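Local coordinates for protein putative aminotransferase (Actinomadura melliaura, PDB 4ZWV) that probably acts as a pyridoxal phosphate-dependent sugar aminotransferase in the biosynthesis of the aminopentose of the indolocarbazole AT2433, at residues 56-59 with 60-64; 87-90 with 91-94; 208-211 with 212-216; 240-243 with 244-247. All blocks are in the same frame, centred on the assembly; numbering follows the deposited sequence.

Contact 1 lies at the cofactor, where Gly57 and Thr58 bind pyridoxal 5'-phosphate. Contacts 2 and 3 pack against its helix 57-66. The centre of contact 2 is about 10 Å from that of contact 1, with Leu61 CB 4.1 Å from Ala90 CB. For contact 3 the centres are about 12 Å apart, and Leu63 CD1 lies 3.8 Å from Arg214 CB. Contact 4 stands about 6 Å from contact 1 at its nearest atoms, but joins contact 3 through Phe216 CD1, 3.4 Å from His240 CE1. All four reach the second subunit; Thr58 bonds to its Tyr217 and Phe216 packs on its pyridoxal phosphate-lysine, so the cofactor site lies at the dimer interface.

Contact 1. Residues 56-59 with 60-64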
loop_
_atom_site.group_PDB
_atom_site.type_symbol
_atom_site.label_atom_id
_atom_site.label_comp_id
_atom_site.label_asym_id
_atom_site.label_seq_id
_atom_site.Cartn_x
_atom_site.Cartn_y
_atom_site.Cartn_z
ATOM N N SER A 56 3.514 -2.252 -4.847
ATOM C CA SER A 56 2.826 -1.950 -6.093
ATOM C C SER A 56 3.626 -0.887 -6.810
ATOM O O SER A 56 4.474 -0.225 -6.203
ATOM C CB SER A 56 1.401 -1.450 -5.824
ATOM O OG SER A 56 1.461 -0.244 -5.066
ATOM N N GLY A 57 3.322 -0.681 -8.080
ATOM C CA GLY A 57 3.901 0.438 -8.806
ATOM C C GLY A 57 3.547 1.743 -8.120
ATOM O O GLY A 57 4.373 2.649 -8.019
ATOM N N THR A 58 2.313 1.828 -7.628
ATOM C CA THR A 58 1.854 3.034 -6.957
ATOM C C THR A 58 2.709 3.330 -5.730
ATOM O O THR A 58 3.175 4.457 -5.548
ATOM C CB THR A 58 0.380 2.901 -6.571
ATOM O OG1 THR A 58 -0.379 2.639 -7.764
ATOM C CG2 THR A 58 -0.118 4.175 -5.912
ATOM N N SER A 59 2.954 2.313 -4.908
ATOM C CA SER A 59 3.820 2.505 -3.748
ATOM C C SER A 59 5.255 2.848 -4.163
ATOM O O SER A 59 5.916 3.655 -3.497
ATOM C CB SER A 59 3.795 1.262 -2.853
ATOM O OG SER A 59 2.549 1.193 -2.163
ATOM N N GLY A 60 5.724 2.278 -5.276
ATOM C CA GLY A 60 7.037 2.623 -5.782
ATOM C C GLY A 60 7.145 4.098 -6.148
ATOM O O GLY A 60 8.146 4.759 -5.836
ATOM N N LEU A 61 6.102 4.618 -6.788
ATOM C CA LEU A 61 6.063 6.044 -7.146
ATOM C C LEU A 61 6.015 6.930 -5.896
ATOM O O LEU A 61 6.691 7.947 -5.828
ATOM C CB LEU A 61 4.854 6.340 -8.039
ATOM C CG LEU A 61 4.900 5.769 -9.457
ATOM C CD1 LEU A 61 3.528 5.879 -10.114
ATOM C CD2 LEU A 61 5.963 6.493 -10.292
ATOM N N CYS A 62 5.221 6.528 -4.901
ATOM C CA CYS A 62 5.138 7.285 -3.654
ATOM C C CYS A 62 6.487 7.330 -2.958
ATOM O O CYS A 62 6.933 8.389 -2.497
ATOM C CB CYS A 62 4.102 6.671 -2.721
ATOM S SG CYS A 62 2.397 6.833 -3.332
ATOM N N LEU A 63 7.150 6.183 -2.900
ATOM C CA LEU A 63 8.476 6.114 -2.291
ATOM C C LEU A 63 9.490 6.955 -3.067
ATOM O O LEU A 63 10.268 7.698 -2.470
ATOM C CB LEU A 63 8.936 4.659 -2.198
ATOM C CG LEU A 63 10.350 4.388 -1.690
ATOM C CD1 LEU A 63 10.585 5.063 -0.343
ATOM C CD2 LEU A 63 10.543 2.894 -1.556
ATOM N N ALA A 64 9.471 6.865 -4.398
ATOM C CA ALA A 64 10.402 7.666 -5.202
ATOM C C ALA A 64 10.246 9.166 -4.920
ATOM O O ALA A 64 11.242 9.882 -4.761
ATOM C CB ALA A 64 10.202 7.371 -6.691
#
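Gly60 N bonds to Ser56 O at 2.9 Å, the first of four successive i to i+4 bonds that wind the start of helix 57-66. Leu61 N, Cys62 N and Leu63 N follow by bonding to Gly57 O, Thr58 O and Ser59 O. The even spacing marks a regular start to the helix.

A side-chain bond closes the helix end. Ser56 is the N-cap, and its OG accepts from Ser59 N at 3.0 Å in a nearly straight bond (166°). A chi1 of 62° puts OG between the backbone N and the carbonyl carbon of Ser56, from where it meets this N-H of the first turn. The hydroxyl of Ser59 is bonded in its turn to His55 ND1.

Several side-chain carbons also rest on carbonyl oxygens one turn back. Leu61 CG, beside its own backbone N (chi1 -70°), lies 3.5 Å from Gly57 O, with CD1 a little farther from the same oxygen. Leu63 CB meets Ser59 O at 3.4 Å. Farther out, Leu61 packs on Ala90 and Ile159, and Leu63 on Leu200.

The N-terminal end of the helix carries the cofactor contacts. Gly57 N and Thr58 OG1 bond to the phosphate of the pyridoxal phosphate-lysine at position 190, and Thr58 OG1 also bonds to Tyr217 OH of the second subunit. The positive end of the helix dipole would further favour the phosphate. A helix N terminus holding the cofactor phosphate in this way is characteristic of the phosphate cup of fold type I aminotransferases.

Contact 2. Residues 87-90 with 91-94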
loop_
_atom_site.group_PDB
_atom_site.type_symbol
_atom_site.label_atom_id
_atom_site.label_comp_id
_atom_site.label_asym_id
_atom_site.label_seq_id
_atom_site.Cartn_x
_atom_site.Cartn_y
_atom_site.Cartn_z
ATOM N N THR A 87 -0.193 7.489 -11.441
ATOM C CA THR A 87 0.955 8.347 -11.718
ATOM C C THR A 87 0.769 9.714 -11.089
ATOM O O THR A 87 1.653 10.261 -10.427
ATOM C CB THR A 87 1.151 8.537 -13.230
ATOM O OG1 THR A 87 1.227 7.255 -13.865
ATOM C CG2 THR A 87 2.418 9.335 -13.508
ATOM N N ASN A 88 -0.421 10.253 -11.280
ATOM C CA ASN A 88 -0.699 11.609 -10.854
ATOM C C ASN A 88 -1.246 11.701 -9.445
ATOM O O ASN A 88 -0.982 12.674 -8.743
ATOM C CB ASN A 88 -1.645 12.252 -11.864
ATOM C CG ASN A 88 -0.945 12.484 -13.174
ATOM O OD1 ASN A 88 0.137 13.055 -13.168
ATOM N ND2 ASN A 88 -1.492 11.975 -14.287
ATOM N N TRP A 89 -1.985 10.690 -8.997
ATOM C CA TRP A 89 -2.470 10.771 -7.632
ATOM C C TRP A 89 -1.326 10.608 -6.627
ATOM O O TRP A 89 -1.401 11.152 -5.523
ATOM C CB TRP A 89 -3.559 9.732 -7.377
ATOM C CG TRP A 89 -4.885 9.916 -8.136
ATOM C CD1 TRP A 89 -5.954 9.069 -8.048
ATOM C CD2 TRP A 89 -5.289 10.965 -9.065
ATOM N NE1 TRP A 89 -6.986 9.502 -8.845
ATOM C CE2 TRP A 89 -6.607 10.658 -9.481
ATOM C CE3 TRP A 89 -4.676 12.123 -9.580
ATOM C CZ2 TRP A 89 -7.324 11.461 -10.381
ATOM C CZ3 TRP A 89 -5.391 12.920 -10.488
ATOM C CH2 TRP A 89 -6.698 12.582 -10.877
ATOM N N ALA A 90 -0.275 9.891 -7.008
ATOM C CA ALA A 90 0.923 9.815 -6.158
ATOM C C ALA A 90 1.493 11.208 -5.888
ATOM O O ALA A 90 1.955 11.488 -4.777
ATOM C CB ALA A 90 1.980 8.916 -6.801
ATOM N N ILE A 91 1.449 12.075 -6.898
ATOM C CA ILE A 91 1.914 13.457 -6.751
ATOM C C ILE A 91 1.072 14.215 -5.731
ATOM O O ILE A 91 1.612 14.899 -4.860
ATOM C CB ILE A 91 1.879 14.213 -8.103
ATOM C CG1 ILE A 91 2.812 13.525 -9.108
ATOM C CG2 ILE A 91 2.269 15.694 -7.903
ATOM C CD1 ILE A 91 2.611 14.021 -10.550
ATOM N N LEU A 92 -0.249 14.083 -5.831
ATOM C CA LEU A 92 -1.147 14.777 -4.911
ATOM C C LEU A 92 -0.969 14.258 -3.483
ATOM O O LEU A 92 -0.976 15.050 -2.531
ATOM C CB LEU A 92 -2.602 14.628 -5.365
ATOM C CG LEU A 92 -2.873 15.193 -6.762
ATOM C CD1 LEU A 92 -4.328 15.003 -7.139
ATOM C CD2 LEU A 92 -2.482 16.658 -6.820
ATOM N N ALA A 93 -0.788 12.944 -3.345
ATOM C CA ALA A 93 -0.613 12.328 -2.022
ATOM C C ALA A 93 0.706 12.763 -1.394
ATOM O O ALA A 93 0.824 12.791 -0.164
ATOM C CB ALA A 93 -0.680 10.806 -2.117
ATOM N N ASP A 94 1.672 13.123 -2.239
ATOM C CA ASP A 94 2.973 13.617 -1.786
ATOM C C ASP A 94 2.897 15.079 -1.351
ATOM O O ASP A 94 3.886 15.631 -0.879
ATOM C CB ASP A 94 4.015 13.445 -2.907
ATOM C CG ASP A 94 5.451 13.658 -2.428
ATOM O OD1 ASP A 94 5.904 12.903 -1.537
ATOM O OD2 ASP A 94 6.130 14.566 -2.966
#
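Ile91 lies back along its helix against Thr87 and Asn88, one turn earlier. Its CB sits 3.3 Å from Asn88 O. CG1, beside the backbone N (chi1 -61°), turns back to 3.7 Å from Thr87 O, a buried carbonyl oxygen with no polar partner in the model. The tip, CD1, ends 3.7 Å from Asn88 OD1, the two side chains running side by side; that amide is fixed from beyond by Ser79 and Asn324. A glycine in place of Ile91 would probably open a gap between the helix and Ile98 and Ile127 of the sheet, and leave the Asn88 amide without the branch beside it.

Leu92 repeats the pattern on the next flank. Its CD1 approaches Trp89 CE3 at 3.8 Å, and the indole NE1 bonds to Tyr217 O of the second subunit. Along the backbone, Ala93 N bonds to Trp89 O at 2.9 Å, whereas Asp94 N makes only a weak bond to Ala90 O as the helix runs out.

Helix 85-93 is the connecting helix of a beta-alpha-beta crossover between the neighbouring parallel strands 76-79 and 97-100 of the large mixed sheet.

Contact 3. Residues 208-211 with 212-216; sequences HERA and MLRRF
The imidazole of His208 takes the terminal methyl of Met212, a selenomethionine, over the centre of one face, with CE 3.6 Å from the ring centroid in a CH-pi contact. Met212 and Glu209 each have a second conformer. With an alanine at His208 that methyl would probably lose the ring face beneath it, leaving the selenomethionine end freer to turn. This part of helix 205-214 packs on Val52 of strand 51-54 and, through Arg214 and Arg215, on Leu63 of helix 57-66.

His208 O takes Met212 N at 3.0 Å and Ala211 O takes Arg215 N. Arg210 O receives Arg214 N at 2.8 Å, and a weak second bond from Leu213 N, whose better acceptor is Glu209 O at 3.3 Å.

Arg210 and Arg214 run side by side, and Arg210 NH2 arrives near the plane of the Arg214 guanidinium at its edge, 3.6 Å from NH1. Their planes are 42° apart. Arg210 NE makes a salt bridge with Glu234 and NH1 bonds to Leu67 O; Arg214 NE bonds to Trp235 O. Arg215 NH1 pairs with Glu39. The neighbouring cations are probably tolerated because Glu234, salt-bridged to one and at long, weak range of the other, offsets their charge.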
loop_
_atom_site.group_PDB
_atom_site.type_symbol
_atom_site.label_atom_id
_atom_site.label_comp_id
_atom_site.label_asym_id
_atom_site.label_seq_id
_atom_site.Cartn_x
_atom_site.Cartn_y
_atom_site.Cartn_z
ATOM N N HIS A 208 19.562 3.998 -2.989
ATOM C CA HIS A 208 19.257 2.591 -2.770
ATOM C C HIS A 208 19.119 2.287 -1.283
ATOM O O HIS A 208 18.157 1.646 -0.860
ATOM C CB HIS A 208 20.353 1.724 -3.409
ATOM C CG HIS A 208 20.091 0.252 -3.344
ATOM N ND1 HIS A 208 21.111 -0.676 -3.331
ATOM C CD2 HIS A 208 18.938 -0.455 -3.338
ATOM C CE1 HIS A 208 20.595 -1.892 -3.282
ATOM N NE2 HIS A 208 19.278 -1.785 -3.277
ATOM N N GLU A 209 20.081 2.741 -0.486
ATOM C CA GLU A 209 20.045 2.443 0.941
ATOM C C GLU A 209 18.849 3.114 1.626
ATOM O O GLU A 209 18.192 2.495 2.475
ATOM C CB GLU A 209 21.356 2.858 1.610
ATOM C CG GLU A 209 22.583 2.073 1.134
ATOM C CD GLU A 209 22.611 0.628 1.614
ATOM O OE1 GLU A 209 21.860 0.277 2.550
ATOM O OE2 GLU A 209 23.389 -0.169 1.048
ATOM N N ARG A 210 18.543 4.356 1.251
ATOM C CA ARG A 210 17.379 5.044 1.820
ATOM C C ARG A 210 16.078 4.357 1.421
ATOM O O ARG A 210 15.158 4.223 2.238
ATOM C CB ARG A 210 17.345 6.512 1.390
ATOM C CG ARG A 210 18.503 7.327 1.932
ATOM C CD ARG A 210 18.481 8.737 1.363
ATOM N NE ARG A 210 17.262 9.431 1.769
ATOM C CZ ARG A 210 16.545 10.237 0.991
ATOM N NH1 ARG A 210 16.920 10.483 -0.260
ATOM N NH2 ARG A 210 15.446 10.804 1.473
ATOM N N ALA A 211 16.004 3.890 0.177
ATOM C CA ALA A 211 14.806 3.210 -0.301
ATOM C C ALA A 211 14.544 1.918 0.452
ATOM O O ALA A 211 13.403 1.606 0.786
ATOM C CB ALA A 211 14.917 2.912 -1.806
HETATM N N MSE A 212 15.607 1.165 0.722
HETATM C CA MSE A 212 15.478 -0.097 1.440
HETATM C C MSE A 212 15.012 0.083 2.874
HETATM O O MSE A 212 14.365 -0.800 3.432
HETATM C CB MSE A 212 16.796 -0.853 1.434
HETATM C CG MSE A 212 17.123 -1.435 0.089
HETATM SE SE MSE A 212 18.653 -2.603 0.214
HETATM C CE MSE A 212 20.030 -1.258 0.299
ATOM N N LEU A 213 15.363 1.214 3.476
ATOM C CA LEU A 213 14.866 1.536 4.809
ATOM C C LEU A 213 13.432 2.065 4.770
ATOM O O LEU A 213 12.556 1.592 5.512
ATOM C CB LEU A 213 15.780 2.564 5.492
ATOM C CG LEU A 213 17.112 2.039 6.017
ATOM C CD1 LEU A 213 18.000 3.217 6.382
ATOM C CD2 LEU A 213 16.885 1.143 7.219
ATOM N N ARG A 214 13.181 3.054 3.918
ATOM C CA ARG A 214 11.900 3.742 3.960
ATOM C C ARG A 214 10.747 2.916 3.403
ATOM O O ARG A 214 9.597 3.222 3.685
ATOM C CB ARG A 214 11.990 5.079 3.225
ATOM C CG ARG A 214 13.019 6.029 3.851
ATOM C CD ARG A 214 12.901 7.430 3.266
ATOM N NE ARG A 214 11.757 8.116 3.852
ATOM C CZ ARG A 214 11.455 9.395 3.656
ATOM N NH1 ARG A 214 12.207 10.156 2.875
ATOM N NH2 ARG A 214 10.385 9.916 4.243
ATOM N N ARG A 215 11.036 1.844 2.667
ATOM C CA ARG A 215 9.946 1.012 2.177
ATOM C C ARG A 215 9.272 0.226 3.303
ATOM O O ARG A 215 8.185 -0.304 3.107
ATOM C CB ARG A 215 10.433 0.046 1.101
ATOM C CG ARG A 215 11.257 -1.081 1.650
ATOM C CD ARG A 215 11.525 -2.129 0.588
ATOM N NE ARG A 215 12.536 -3.038 1.096
ATOM C CZ ARG A 215 13.121 -3.989 0.383
ATOM N NH1 ARG A 215 12.783 -4.187 -0.892
ATOM N NH2 ARG A 215 14.031 -4.751 0.966
ATOM N N PHE A 216 9.919 0.132 4.465
ATOM C CA PHE A 216 9.324 -0.517 5.633
ATOM C C PHE A 216 9.512 0.393 6.849
ATOM O O PHE A 216 10.313 0.109 7.752
ATOM C CB PHE A 216 9.926 -1.912 5.885
ATOM C CG PHE A 216 9.246 -2.660 7.006
ATOM C CD1 PHE A 216 7.980 -3.188 6.828
ATOM C CD2 PHE A 216 9.863 -2.808 8.239
ATOM C CE1 PHE A 216 7.334 -3.862 7.861
ATOM C CE2 PHE A 216 9.229 -3.480 9.280
ATOM C CZ PHE A 216 7.960 -4.009 9.086
#

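Contact 4. Residues 240-243 with 244-247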
loop_
_atom_site.group_PDB
_atom_site.type_symbol
_atom_site.label_atom_id
_atom_site.label_comp_id
_atom_site.label_asym_id
_atom_site.label_seq_id
_atom_site.Cartn_x
_atom_site.Cartn_y
_atom_site.Cartn_z
ATOM N N HIS A 240 6.679 -2.054 1.200
ATOM C CA HIS A 240 7.452 -3.210 0.743
ATOM C C HIS A 240 6.594 -4.321 0.129
ATOM O O HIS A 240 5.359 -4.300 0.206
ATOM C CB HIS A 240 8.288 -3.774 1.903
ATOM C CG HIS A 240 7.479 -4.443 2.968
ATOM N ND1 HIS A 240 8.043 -5.302 3.885
ATOM C CD2 HIS A 240 6.166 -4.362 3.282
ATOM C CE1 HIS A 240 7.105 -5.740 4.707
ATOM N NE2 HIS A 240 5.956 -5.191 4.361
HETATM N N MSE A 241 7.287 -5.256 -0.517
HETATM C CA MSE A 241 6.706 -6.504 -1.003
HETATM C C MSE A 241 7.007 -7.621 -0.004
HETATM O O MSE A 241 8.077 -7.620 0.618
HETATM C CB MSE A 241 7.289 -6.870 -2.380
HETATM C CG MSE A 241 6.696 -8.146 -2.965
HETATM SE SE MSE A 241 7.607 -8.749 -4.563
HETATM C CE MSE A 241 7.229 -7.236 -5.733
ATOM N N THR A 242 6.093 -8.582 0.128
ATOM C CA THR A 242 6.321 -9.734 0.992
ATOM C C THR A 242 6.500 -11.015 0.179
ATOM O O THR A 242 6.333 -11.012 -1.050
ATOM C CB THR A 242 5.170 -9.921 1.960
ATOM O OG1 THR A 242 3.976 -10.134 1.199
ATOM C CG2 THR A 242 5.014 -8.683 2.829
ATOM N N ASP A 243 6.837 -12.105 0.865
ATOM C CA ASP A 243 7.222 -13.338 0.168
ATOM C C ASP A 243 6.087 -13.995 -0.614
ATOM O O ASP A 243 6.349 -14.649 -1.621
ATOM C CB ASP A 243 7.815 -14.350 1.161
ATOM C CG ASP A 243 9.315 -14.161 1.366
ATOM O OD1 ASP A 243 9.844 -13.067 1.044
ATOM O OD2 ASP A 243 9.966 -15.100 1.865
ATOM N N LEU A 244 4.835 -13.829 -0.183
ATOM C CA LEU A 244 3.712 -14.388 -0.940
ATOM C C LEU A 244 3.719 -13.876 -2.381
ATOM O O LEU A 244 3.606 -14.654 -3.350
ATOM C CB LEU A 244 2.381 -14.050 -0.271
ATOM C CG LEU A 244 1.095 -14.391 -1.019
ATOM C CD1 LEU A 244 0.955 -15.903 -1.234
ATOM C CD2 LEU A 244 -0.110 -13.828 -0.273
ATOM N N ASN A 245 3.883 -12.570 -2.532
ATOM C CA ASN A 245 3.849 -11.986 -3.859
ATOM C C ASN A 245 5.158 -12.198 -4.594
ATOM O O ASN A 245 5.146 -12.421 -5.804
ATOM C CB ASN A 245 3.484 -10.504 -3.746
ATOM C CG ASN A 245 2.130 -10.326 -3.103
ATOM O OD1 ASN A 245 2.036 -10.040 -1.911
ATOM N ND2 ASN A 245 1.069 -10.568 -3.873
ATOM N N ALA A 246 6.281 -12.199 -3.880
ATOM C CA ALA A 246 7.553 -12.490 -4.553
ATOM C C ALA A 246 7.552 -13.909 -5.132
ATOM O O ALA A 246 8.107 -14.139 -6.213
ATOM C CB ALA A 246 8.725 -12.307 -3.606
ATOM N N ALA A 247 6.910 -14.850 -4.441
ATOM C CA ALA A 247 6.834 -16.232 -4.926
ATOM C C ALA A 247 6.084 -16.305 -6.252
ATOM O O ALA A 247 6.490 -17.028 -7.166
ATOM C CB ALA A 247 6.170 -17.126 -3.892
HETATM O O HOH W 1 3.525 -7.882 -1.005
#
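Met241, present as selenomethionine, has CG anti to its backbone N (chi1 -178°) and remains extended to SE, which comes to rest 3.7 Å from Ala246 CA, beside CB of the same alanine. Asn245 has CG beside its own backbone N (chi1 -60°), and this turns the amide back along Thr242, with OD1 3.7 Å from Thr242 OG1. A water bridges the same pair of residues, accepting from Thr242 N at 2.9 Å and donating to Asn245 OD1 at 2.8 Å. The other end of that amide, ND2, bonds to Cys194 O, so both ends of the group are held.

The loop 240-242 leads into the long helix 243-273, with Thr242 at the N-cap position though its side chain makes no capping bond. In fold type I enzymes such a long helix typically runs on from the large domain toward the small one.

Thr242 O accepts Ala246 N at 3.1 Å, the donor lying in the carbonyl plane, and weakly Asn245 N; Asp243 O takes Ala247 N at 2.9 Å. The Asp243 carboxylate bonds to the backbone N-H groups of Gly32, Arg34 and Val35 around the start of helix 33-46. Leu244 packs on Ile248 of the second subunit.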